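Local coordinates for uncharacterized protein BF1032 (Bacteroides fragilis, PDB 3NRH) that is of unknown function, a predominantly alpha-helical protein of the DUF5063 family that forms a two-chain assembly, at residues 115-119 / 156-160; 23-28 / 119-124; 62-67 / 137-141. All blocks are in the same frame, centred on the assembly; numbering follows the deposited sequence.

Contact 1 (115-119 / 156-160); sequences DLADI and KLVNT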
loop_
_atom_site.group_PDB
_atom_site.type_symbol
_atom_site.label_atom_id
_atom_site.label_comp_id
_atom_site.label_asym_id
_atom_site.label_seq_id
_atom_site.Cartn_x
_atom_site.Cartn_y
_atom_site.Cartn_z
ATOM N N ASP A 115 -2.744 15.476 3.998
ATOM C CA ASP A 115 -1.784 14.374 3.944
ATOM C C ASP A 115 -1.158 14.299 2.554
ATOM O O ASP A 115 0.067 14.202 2.415
ATOM C CB ASP A 115 -2.458 13.025 4.226
ATOM C CG ASP A 115 -2.849 12.849 5.679
ATOM O OD1 ASP A 115 -1.988 13.045 6.561
ATOM O OD2 ASP A 115 -4.020 12.493 5.939
ATOM N N LEU A 116 -2.002 14.326 1.526
ATOM C CA LEU A 116 -1.513 14.246 0.155
ATOM C C LEU A 116 -0.615 15.424 -0.201
ATOM O O LEU A 116 0.426 15.242 -0.829
ATOM C CB LEU A 116 -2.683 14.151 -0.830
ATOM C CG LEU A 116 -3.494 12.856 -0.732
ATOM C CD1 LEU A 116 -4.697 12.922 -1.674
ATOM C CD2 LEU A 116 -2.606 11.667 -1.076
ATOM N N ALA A 117 -1.007 16.630 0.205
ATOM C CA ALA A 117 -0.197 17.808 -0.083
ATOM C C ALA A 117 1.149 17.701 0.638
ATOM O O ALA A 117 2.184 18.094 0.094
ATOM C CB ALA A 117 -0.941 19.079 0.342
ATOM N N ASP A 118 1.141 17.160 1.856
ATOM C CA ASP A 118 2.380 16.992 2.614
ATOM C C ASP A 118 3.320 16.011 1.916
ATOM O O ASP A 118 4.516 16.268 1.797
ATOM C CB ASP A 118 2.098 16.486 4.036
ATOM C CG ASP A 118 1.554 17.568 4.948
ATOM O OD1 ASP A 118 1.569 18.754 4.555
ATOM O OD2 ASP A 118 1.117 17.231 6.069
ATOM N N ILE A 119 2.779 14.882 1.461
ATOM C CA ILE A 119 3.592 13.878 0.771
ATOM C C ILE A 119 4.135 14.511 -0.511
ATOM O O ILE A 119 5.314 14.367 -0.842
ATOM C CB ILE A 119 2.744 12.630 0.431
ATOM C CG1 ILE A 119 2.258 11.975 1.731
ATOM C CG2 ILE A 119 3.554 11.642 -0.403
ATOM C CD1 ILE A 119 1.233 10.873 1.507
ATOM N N LYS A 156 2.285 9.098 6.584
ATOM C CA LYS A 156 1.175 9.859 6.024
ATOM C C LYS A 156 0.571 9.108 4.840
ATOM O O LYS A 156 -0.642 9.120 4.644
ATOM C CB LYS A 156 1.644 11.244 5.578
ATOM C CG LYS A 156 2.020 12.162 6.732
ATOM C CD LYS A 156 2.510 13.507 6.231
ATOM C CE LYS A 156 2.901 14.427 7.384
ATOM N NZ LYS A 156 1.759 14.715 8.292
ATOM N N LEU A 157 1.422 8.441 4.066
ATOM C CA LEU A 157 0.972 7.680 2.909
ATOM C C LEU A 157 0.071 6.516 3.336
ATOM O O LEU A 157 -1.024 6.343 2.798
ATOM C CB LEU A 157 2.190 7.158 2.115
ATOM C CG LEU A 157 1.902 6.424 0.796
ATOM C CD1 LEU A 157 3.162 6.364 -0.048
ATOM C CD2 LEU A 157 1.388 5.015 1.071
ATOM N N VAL A 158 0.517 5.719 4.306
ATOM C CA VAL A 158 -0.299 4.592 4.750
ATOM C C VAL A 158 -1.597 5.049 5.424
ATOM O O VAL A 158 -2.642 4.413 5.261
ATOM C CB VAL A 158 0.488 3.655 5.695
ATOM C CG1 VAL A 158 1.616 2.980 4.925
ATOM C CG2 VAL A 158 1.044 4.427 6.867
ATOM N N ASN A 159 -1.539 6.151 6.167
ATOM C CA ASN A 159 -2.736 6.678 6.825
ATOM C C ASN A 159 -3.742 7.114 5.766
ATOM O O ASN A 159 -4.942 6.863 5.888
ATOM C CB ASN A 159 -2.405 7.884 7.712
ATOM C CG ASN A 159 -1.605 7.511 8.944
ATOM O OD1 ASN A 159 -1.569 6.352 9.352
ATOM N ND2 ASN A 159 -0.970 8.505 9.556
ATOM N N THR A 160 -3.244 7.762 4.718
ATOM C CA THR A 160 -4.100 8.237 3.637
ATOM C C THR A 160 -4.704 7.071 2.867
ATOM O O THR A 160 -5.856 7.130 2.439
ATOM C CB THR A 160 -3.315 9.134 2.660
ATOM O OG1 THR A 160 -2.767 10.246 3.377
ATOM C CG2 THR A 160 -4.229 9.656 1.561
HETATM O O HOH W 1 -1.699 11.280 8.563
HETATM O O HOH W 2 -0.793 15.384 7.432
#
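Lys156, Thr160 and Ile119 bury the most surface where helices 112-131 and 135-169, consecutive in the chain, run side by side. The local axes approach to 9.5 Å and their directions differ by 150°, so the pair is roughly antiparallel. Lys156 serves two purposes. Its aliphatic chain crosses the facing helix, with CB 4.0 Å from Ile119 CG1, while its ammonium group reaches the solvent-accessible margin. There NZ forms a long, weak salt bridge of 3.4 Å with Asp118 OD2, and water 2 reinforces it by accepting from Lys156 NZ and donating to both Asp118 OD2 and Asp115 OD1. Water 1 similarly links Asp115 OD1 to Asn159 ND2. The other carboxylate oxygens are held by tyrosines, Asp115 OD2 by Tyr93 and Asp118 OD1 by Tyr76.

Thr160 suits a buried helix face because its hydroxyl is satisfied within its own helix: OG1 donates to Lys156 O at 2.7 Å. Asp115 CB lies only 2.9 Å from Thr160 OG1, an unusually close van der Waals approach, while Thr160 CG2 packs 3.7 Å from Leu116 CD2. Ile119, branched and wholly apolar, sends CD1 to 3.5 Å from Leu157 CA. The chemistry is thus graded, apolar packing inside giving way to a hydrated charge network at the margin, where water does much of the joining between the carboxylates and Lys156.

Contact 2 (23-28 / 119-124); sequences FCAFLE and IYQDIK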
loop_
_atom_site.group_PDB
_atom_site.type_symbol
_atom_site.label_atom_id
_atom_site.label_comp_id
_atom_site.label_asym_id
_atom_site.label_seq_id
_atom_site.Cartn_x
_atom_site.Cartn_y
_atom_site.Cartn_z
ATOM N N PHE A 23 2.869 10.259 -9.598
ATOM C CA PHE A 23 2.126 10.694 -8.414
ATOM C C PHE A 23 1.950 12.218 -8.420
ATOM O O PHE A 23 0.841 12.728 -8.257
ATOM C CB PHE A 23 2.879 10.267 -7.143
ATOM C CG PHE A 23 2.324 10.862 -5.870
ATOM C CD1 PHE A 23 1.114 10.412 -5.343
ATOM C CD2 PHE A 23 3.025 11.857 -5.192
ATOM C CE1 PHE A 23 0.609 10.947 -4.149
ATOM C CE2 PHE A 23 2.532 12.399 -3.998
ATOM C CZ PHE A 23 1.322 11.941 -3.477
ATOM N N CYS A 24 3.045 12.948 -8.607
ATOM C CA CYS A 24 2.960 14.403 -8.622
ATOM C C CYS A 24 2.078 14.894 -9.765
ATOM O O CYS A 24 1.271 15.802 -9.580
ATOM C CB CYS A 24 4.356 15.022 -8.725
ATOM S SG CYS A 24 5.351 14.794 -7.229
ATOM N N ALA A 25 2.217 14.283 -10.937
ATOM C CA ALA A 25 1.416 14.684 -12.092
ATOM C C ALA A 25 -0.069 14.435 -11.850
ATOM O O ALA A 25 -0.914 15.248 -12.229
ATOM C CB ALA A 25 1.880 13.933 -13.340
ATOM N N PHE A 26 -0.386 13.306 -11.220
ATOM C CA PHE A 26 -1.774 12.968 -10.931
ATOM C C PHE A 26 -2.435 14.016 -10.037
ATOM O O PHE A 26 -3.530 14.490 -10.332
ATOM C CB PHE A 26 -1.861 11.605 -10.241
ATOM C CG PHE A 26 -3.270 11.163 -9.963
ATOM C CD1 PHE A 26 -4.117 10.811 -11.007
ATOM C CD2 PHE A 26 -3.762 11.133 -8.661
ATOM C CE1 PHE A 26 -5.436 10.434 -10.762
ATOM C CE2 PHE A 26 -5.082 10.759 -8.406
ATOM C CZ PHE A 26 -5.917 10.411 -9.456
ATOM N N LEU A 27 -1.772 14.369 -8.940
ATOM C CA LEU A 27 -2.321 15.357 -8.020
ATOM C C LEU A 27 -2.413 16.732 -8.670
ATOM O O LEU A 27 -3.352 17.485 -8.417
ATOM C CB LEU A 27 -1.466 15.451 -6.756
ATOM C CG LEU A 27 -1.375 14.195 -5.891
ATOM C CD1 LEU A 27 -0.617 14.539 -4.607
ATOM C CD2 LEU A 27 -2.775 13.670 -5.574
ATOM N N GLU A 28 -1.438 17.051 -9.515
ATOM C CA GLU A 28 -1.423 18.340 -10.194
ATOM C C GLU A 28 -2.564 18.486 -11.203
ATOM O O GLU A 28 -2.963 19.596 -11.539
ATOM C CB GLU A 28 -0.073 18.537 -10.889
ATOM C CG GLU A 28 1.076 18.806 -9.914
ATOM C CD GLU A 28 2.443 18.534 -10.516
ATOM O OE1 GLU A 28 2.521 18.166 -11.710
ATOM O OE2 GLU A 28 3.449 18.689 -9.789
ATOM N N ILE A 119 2.779 14.882 1.461
ATOM C CA ILE A 119 3.592 13.878 0.771
ATOM C C ILE A 119 4.135 14.511 -0.511
ATOM O O ILE A 119 5.314 14.367 -0.842
ATOM C CB ILE A 119 2.744 12.630 0.431
ATOM C CG1 ILE A 119 2.258 11.975 1.731
ATOM C CG2 ILE A 119 3.554 11.642 -0.403
ATOM C CD1 ILE A 119 1.233 10.873 1.507
ATOM N N TYR A 120 3.265 15.231 -1.210
ATOM C CA TYR A 120 3.623 15.917 -2.450
ATOM C C TYR A 120 4.817 16.850 -2.237
ATOM O O TYR A 120 5.714 16.922 -3.076
ATOM C CB TYR A 120 2.415 16.719 -2.958
ATOM C CG TYR A 120 2.679 17.570 -4.185
ATOM C CD1 TYR A 120 2.561 17.037 -5.472
ATOM C CD2 TYR A 120 3.029 18.912 -4.057
ATOM C CE1 TYR A 120 2.789 17.830 -6.605
ATOM C CE2 TYR A 120 3.258 19.711 -5.178
ATOM C CZ TYR A 120 3.138 19.166 -6.448
ATOM O OH TYR A 120 3.384 19.955 -7.553
ATOM N N GLN A 121 4.835 17.572 -1.119
ATOM C CA GLN A 121 5.942 18.479 -0.856
ATOM C C GLN A 121 7.275 17.742 -0.912
ATOM O O GLN A 121 8.227 18.216 -1.528
ATOM C CB GLN A 121 5.781 19.155 0.505
ATOM C CG GLN A 121 6.759 20.299 0.736
ATOM C CD GLN A 121 6.543 20.986 2.070
ATOM O OE1 GLN A 121 5.409 21.268 2.456
ATOM N NE2 GLN A 121 7.632 21.269 2.777
ATOM N N ASP A 122 7.360 16.586 -0.267
ATOM C CA ASP A 122 8.615 15.839 -0.292
ATOM C C ASP A 122 8.914 15.213 -1.648
ATOM O O ASP A 122 10.042 15.282 -2.130
ATOM C CB ASP A 122 8.625 14.753 0.782
ATOM C CG ASP A 122 9.377 15.183 2.033
ATOM O OD1 ASP A 122 10.577 15.529 1.924
ATOM O OD2 ASP A 122 8.772 15.175 3.122
ATOM N N ILE A 123 7.908 14.614 -2.273
ATOM C CA ILE A 123 8.122 13.966 -3.568
ATOM C C ILE A 123 8.429 14.966 -4.686
ATOM O O ILE A 123 9.363 14.767 -5.464
ATOM C CB ILE A 123 6.899 13.118 -3.978
ATOM C CG1 ILE A 123 6.543 12.142 -2.850
ATOM C CG2 ILE A 123 7.208 12.339 -5.263
ATOM C CD1 ILE A 123 7.670 11.195 -2.477
ATOM N N LYS A 124 7.649 16.042 -4.761
ATOM C CA LYS A 124 7.843 17.056 -5.800
ATOM C C LYS A 124 9.206 17.744 -5.706
ATOM O O LYS A 124 9.859 17.986 -6.725
ATOM C CB LYS A 124 6.734 18.109 -5.722
ATOM C CG LYS A 124 6.814 19.204 -6.789
ATOM C CD LYS A 124 6.619 18.651 -8.196
ATOM C CE LYS A 124 6.592 19.773 -9.234
ATOM N NZ LYS A 124 6.287 19.261 -10.606
#
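The helical core of the domain contains this crossing, in which the C-terminal end of helix 11-28 packs on the middle of helix 112-131. The local axes come within 10.3 Å at an angle of 132°. Phe23, large and flat, fills the space between the helices: CZ lies 3.8 Å from Ile119 CG2 and CE2 4.2 Å from Ile123 CG1, with the backbone of Tyr120 at the ring's edge. Cys24 is small enough to let the backbones close in, its SG 3.7 Å from Ile123 CG2 and 4.7 Å from the centroid of the Tyr120 ring, an oblique sulfur-aromatic contact. Within this helical bundle, helix 73-87 also packs on Tyr120 and Leu27, through Leu79, while Trp153 of helix 135-169 touches Ile119 and Ile123. At the outer end of the contact the long side chain of Glu28 gathers two donors on one oxygen: OE2 accepts from Tyr120 OH at 2.6 Å and forms a salt bridge with Lys124 NZ at 3.0 Å.

Contact 3 (62-67 / 137-141); sequences IGDESP and TMNDS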
loop_
_atom_site.group_PDB
_atom_site.type_symbol
_atom_site.label_atom_id
_atom_site.label_comp_id
_atom_site.label_asym_id
_atom_site.label_seq_id
_atom_site.Cartn_x
_atom_site.Cartn_y
_atom_site.Cartn_z
ATOM N N ILE A 62 26.027 14.193 0.899
ATOM C CA ILE A 62 27.349 14.673 0.467
ATOM C C ILE A 62 27.446 16.062 1.088
ATOM O O ILE A 62 28.483 16.484 1.577
ATOM C CB ILE A 62 27.436 14.856 -1.066
ATOM C CG1 ILE A 62 27.251 13.513 -1.775
ATOM C CG2 ILE A 62 28.710 15.612 -1.447
ATOM C CD1 ILE A 62 28.025 12.376 -1.230
ATOM N N GLY A 63 26.323 16.763 1.068
ATOM C CA GLY A 63 26.276 18.098 1.611
ATOM C C GLY A 63 26.667 19.074 0.528
ATOM O O GLY A 63 26.207 18.970 -0.620
ATOM N N ASP A 64 27.552 19.996 0.886
ATOM C CA ASP A 64 27.981 21.041 -0.018
ATOM C C ASP A 64 26.748 21.881 -0.189
ATOM O O ASP A 64 26.107 22.300 0.764
ATOM C CB ASP A 64 28.373 20.507 -1.397
ATOM C CG ASP A 64 29.862 20.436 -1.604
ATOM O OD1 ASP A 64 30.414 19.345 -1.366
ATOM O OD2 ASP A 64 30.478 21.449 -2.013
ATOM N N GLU A 65 26.395 22.036 -1.451
ATOM C CA GLU A 65 25.275 22.830 -1.944
ATOM C C GLU A 65 23.893 22.238 -1.677
ATOM O O GLU A 65 23.637 21.066 -1.938
ATOM C CB GLU A 65 25.456 22.968 -3.440
ATOM C CG GLU A 65 24.559 23.909 -4.153
ATOM C CD GLU A 65 24.780 23.790 -5.635
ATOM O OE1 GLU A 65 25.953 23.602 -6.021
ATOM O OE2 GLU A 65 23.806 23.872 -6.416
ATOM N N SER A 66 23.000 23.075 -1.170
ATOM C CA SER A 66 21.624 22.677 -0.875
ATOM C C SER A 66 20.859 22.517 -2.184
ATOM O O SER A 66 20.990 23.332 -3.095
ATOM C CB SER A 66 20.934 23.750 -0.014
ATOM O OG SER A 66 21.623 23.945 1.206
ATOM N N PRO A 67 20.062 21.447 -2.300
ATOM C CA PRO A 67 19.285 21.219 -3.525
ATOM C C PRO A 67 18.225 22.309 -3.650
ATOM O O PRO A 67 17.746 22.826 -2.639
ATOM C CB PRO A 67 18.657 19.845 -3.285
ATOM C CG PRO A 67 19.609 19.184 -2.329
ATOM C CD PRO A 67 19.955 20.302 -1.382
ATOM N N THR A 137 23.423 17.372 -6.125
ATOM C CA THR A 137 22.110 17.674 -5.576
ATOM C C THR A 137 21.088 16.602 -5.927
ATOM O O THR A 137 20.073 16.471 -5.250
ATOM C CB THR A 137 21.606 19.068 -6.033
ATOM O OG1 THR A 137 21.697 19.177 -7.457
ATOM C CG2 THR A 137 22.444 20.169 -5.388
HETATM N N MSE A 138 21.350 15.837 -6.984
HETATM C CA MSE A 138 20.451 14.754 -7.355
HETATM C C MSE A 138 20.586 13.719 -6.244
HETATM O O MSE A 138 19.600 13.139 -5.781
HETATM C CB MSE A 138 20.866 14.127 -8.693
HETATM C CG MSE A 138 20.543 14.969 -9.921
HETATM SE SE MSE A 138 21.221 14.166 -11.558
HETATM C CE MSE A 138 19.927 12.754 -11.752
ATOM N N ASN A 139 21.822 13.503 -5.806
ATOM C CA ASN A 139 22.087 12.541 -4.747
ATOM C C ASN A 139 21.535 13.002 -3.407
ATOM O O ASN A 139 20.889 12.230 -2.694
ATOM C CB ASN A 139 23.590 12.287 -4.621
ATOM C CG ASN A 139 23.927 11.391 -3.447
ATOM O OD1 ASN A 139 24.021 11.849 -2.309
ATOM N ND2 ASN A 139 24.091 10.107 -3.716
ATOM N N ASP A 140 21.788 14.261 -3.063
ATOM C CA ASP A 140 21.314 14.800 -1.795
ATOM C C ASP A 140 19.800 14.905 -1.715
ATOM O O ASP A 140 19.220 14.640 -0.661
ATOM C CB ASP A 140 21.972 16.154 -1.520
ATOM C CG ASP A 140 23.410 16.006 -1.051
ATOM O OD1 ASP A 140 23.937 14.874 -1.136
ATOM O OD2 ASP A 140 24.011 17.005 -0.599
ATOM N N SER A 141 19.148 15.275 -2.815
ATOM C CA SER A 141 17.688 15.375 -2.801
ATOM C C SER A 141 17.101 13.982 -2.573
ATOM O O SER A 141 16.086 13.828 -1.892
ATOM C CB SER A 141 17.157 15.976 -4.115
ATOM O OG SER A 141 17.467 15.173 -5.246
#
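Two hydrogen bonds carry the polar part of this contact, both ending on the carboxylate of Asp140. Its OD1 accepts from Ile62 N at 3.0 Å with a nearly straight geometry (164°), and its OD2 accepts from Gly63 N at 2.9 Å with a more bent one (136°). An aspartate suits the place because its two oxygens can take up successive backbone amides. Gly63 has phi/psi of 88/-133°, where a CB would be jammed against the preceding carbonyl oxygen, so glycine fits this bend.

The van der Waals part centres on Pro67, whose rigid ring rests on the helix: CG is 3.9 Å from Asp140 CB, and CA is 3.8 Å from Thr137 CG2. The methyl of Thr137 faces the loop, leaving its hydroxyl to bond to Leu134 just before the helix. Glu65 O also approaches Thr137 CG2, at 3.8 Å.

Together these contacts tie the loop between helices 35-54 and 73-87 to the first turns of helix 135-169, a helix side chain binding consecutive loop amides.

How the contacts relate
All three contacts join parts of one helical domain, and each pair of contacts interleaves along the chain. Contacts 1 and 2 are neighbours on helix 112-131, with centres about 10 Å apart. They share Ile119, which faces both helix 11-28 and helix 135-169, and they touch directly where Leu116 O lies 4.0 Å from Leu27 CD1. Contact 3 is peripheral, its centre about 20 Å from that of the chain, against about 7 Å and about 5 Å for contacts 1 and 2. Helix 135-169 connects it to contact 1, yet its nearest atoms are about 11 Å from contact 1 and about 6 Å from contact 2. The second subunit approaches contact 1, at Val158 and Asn159.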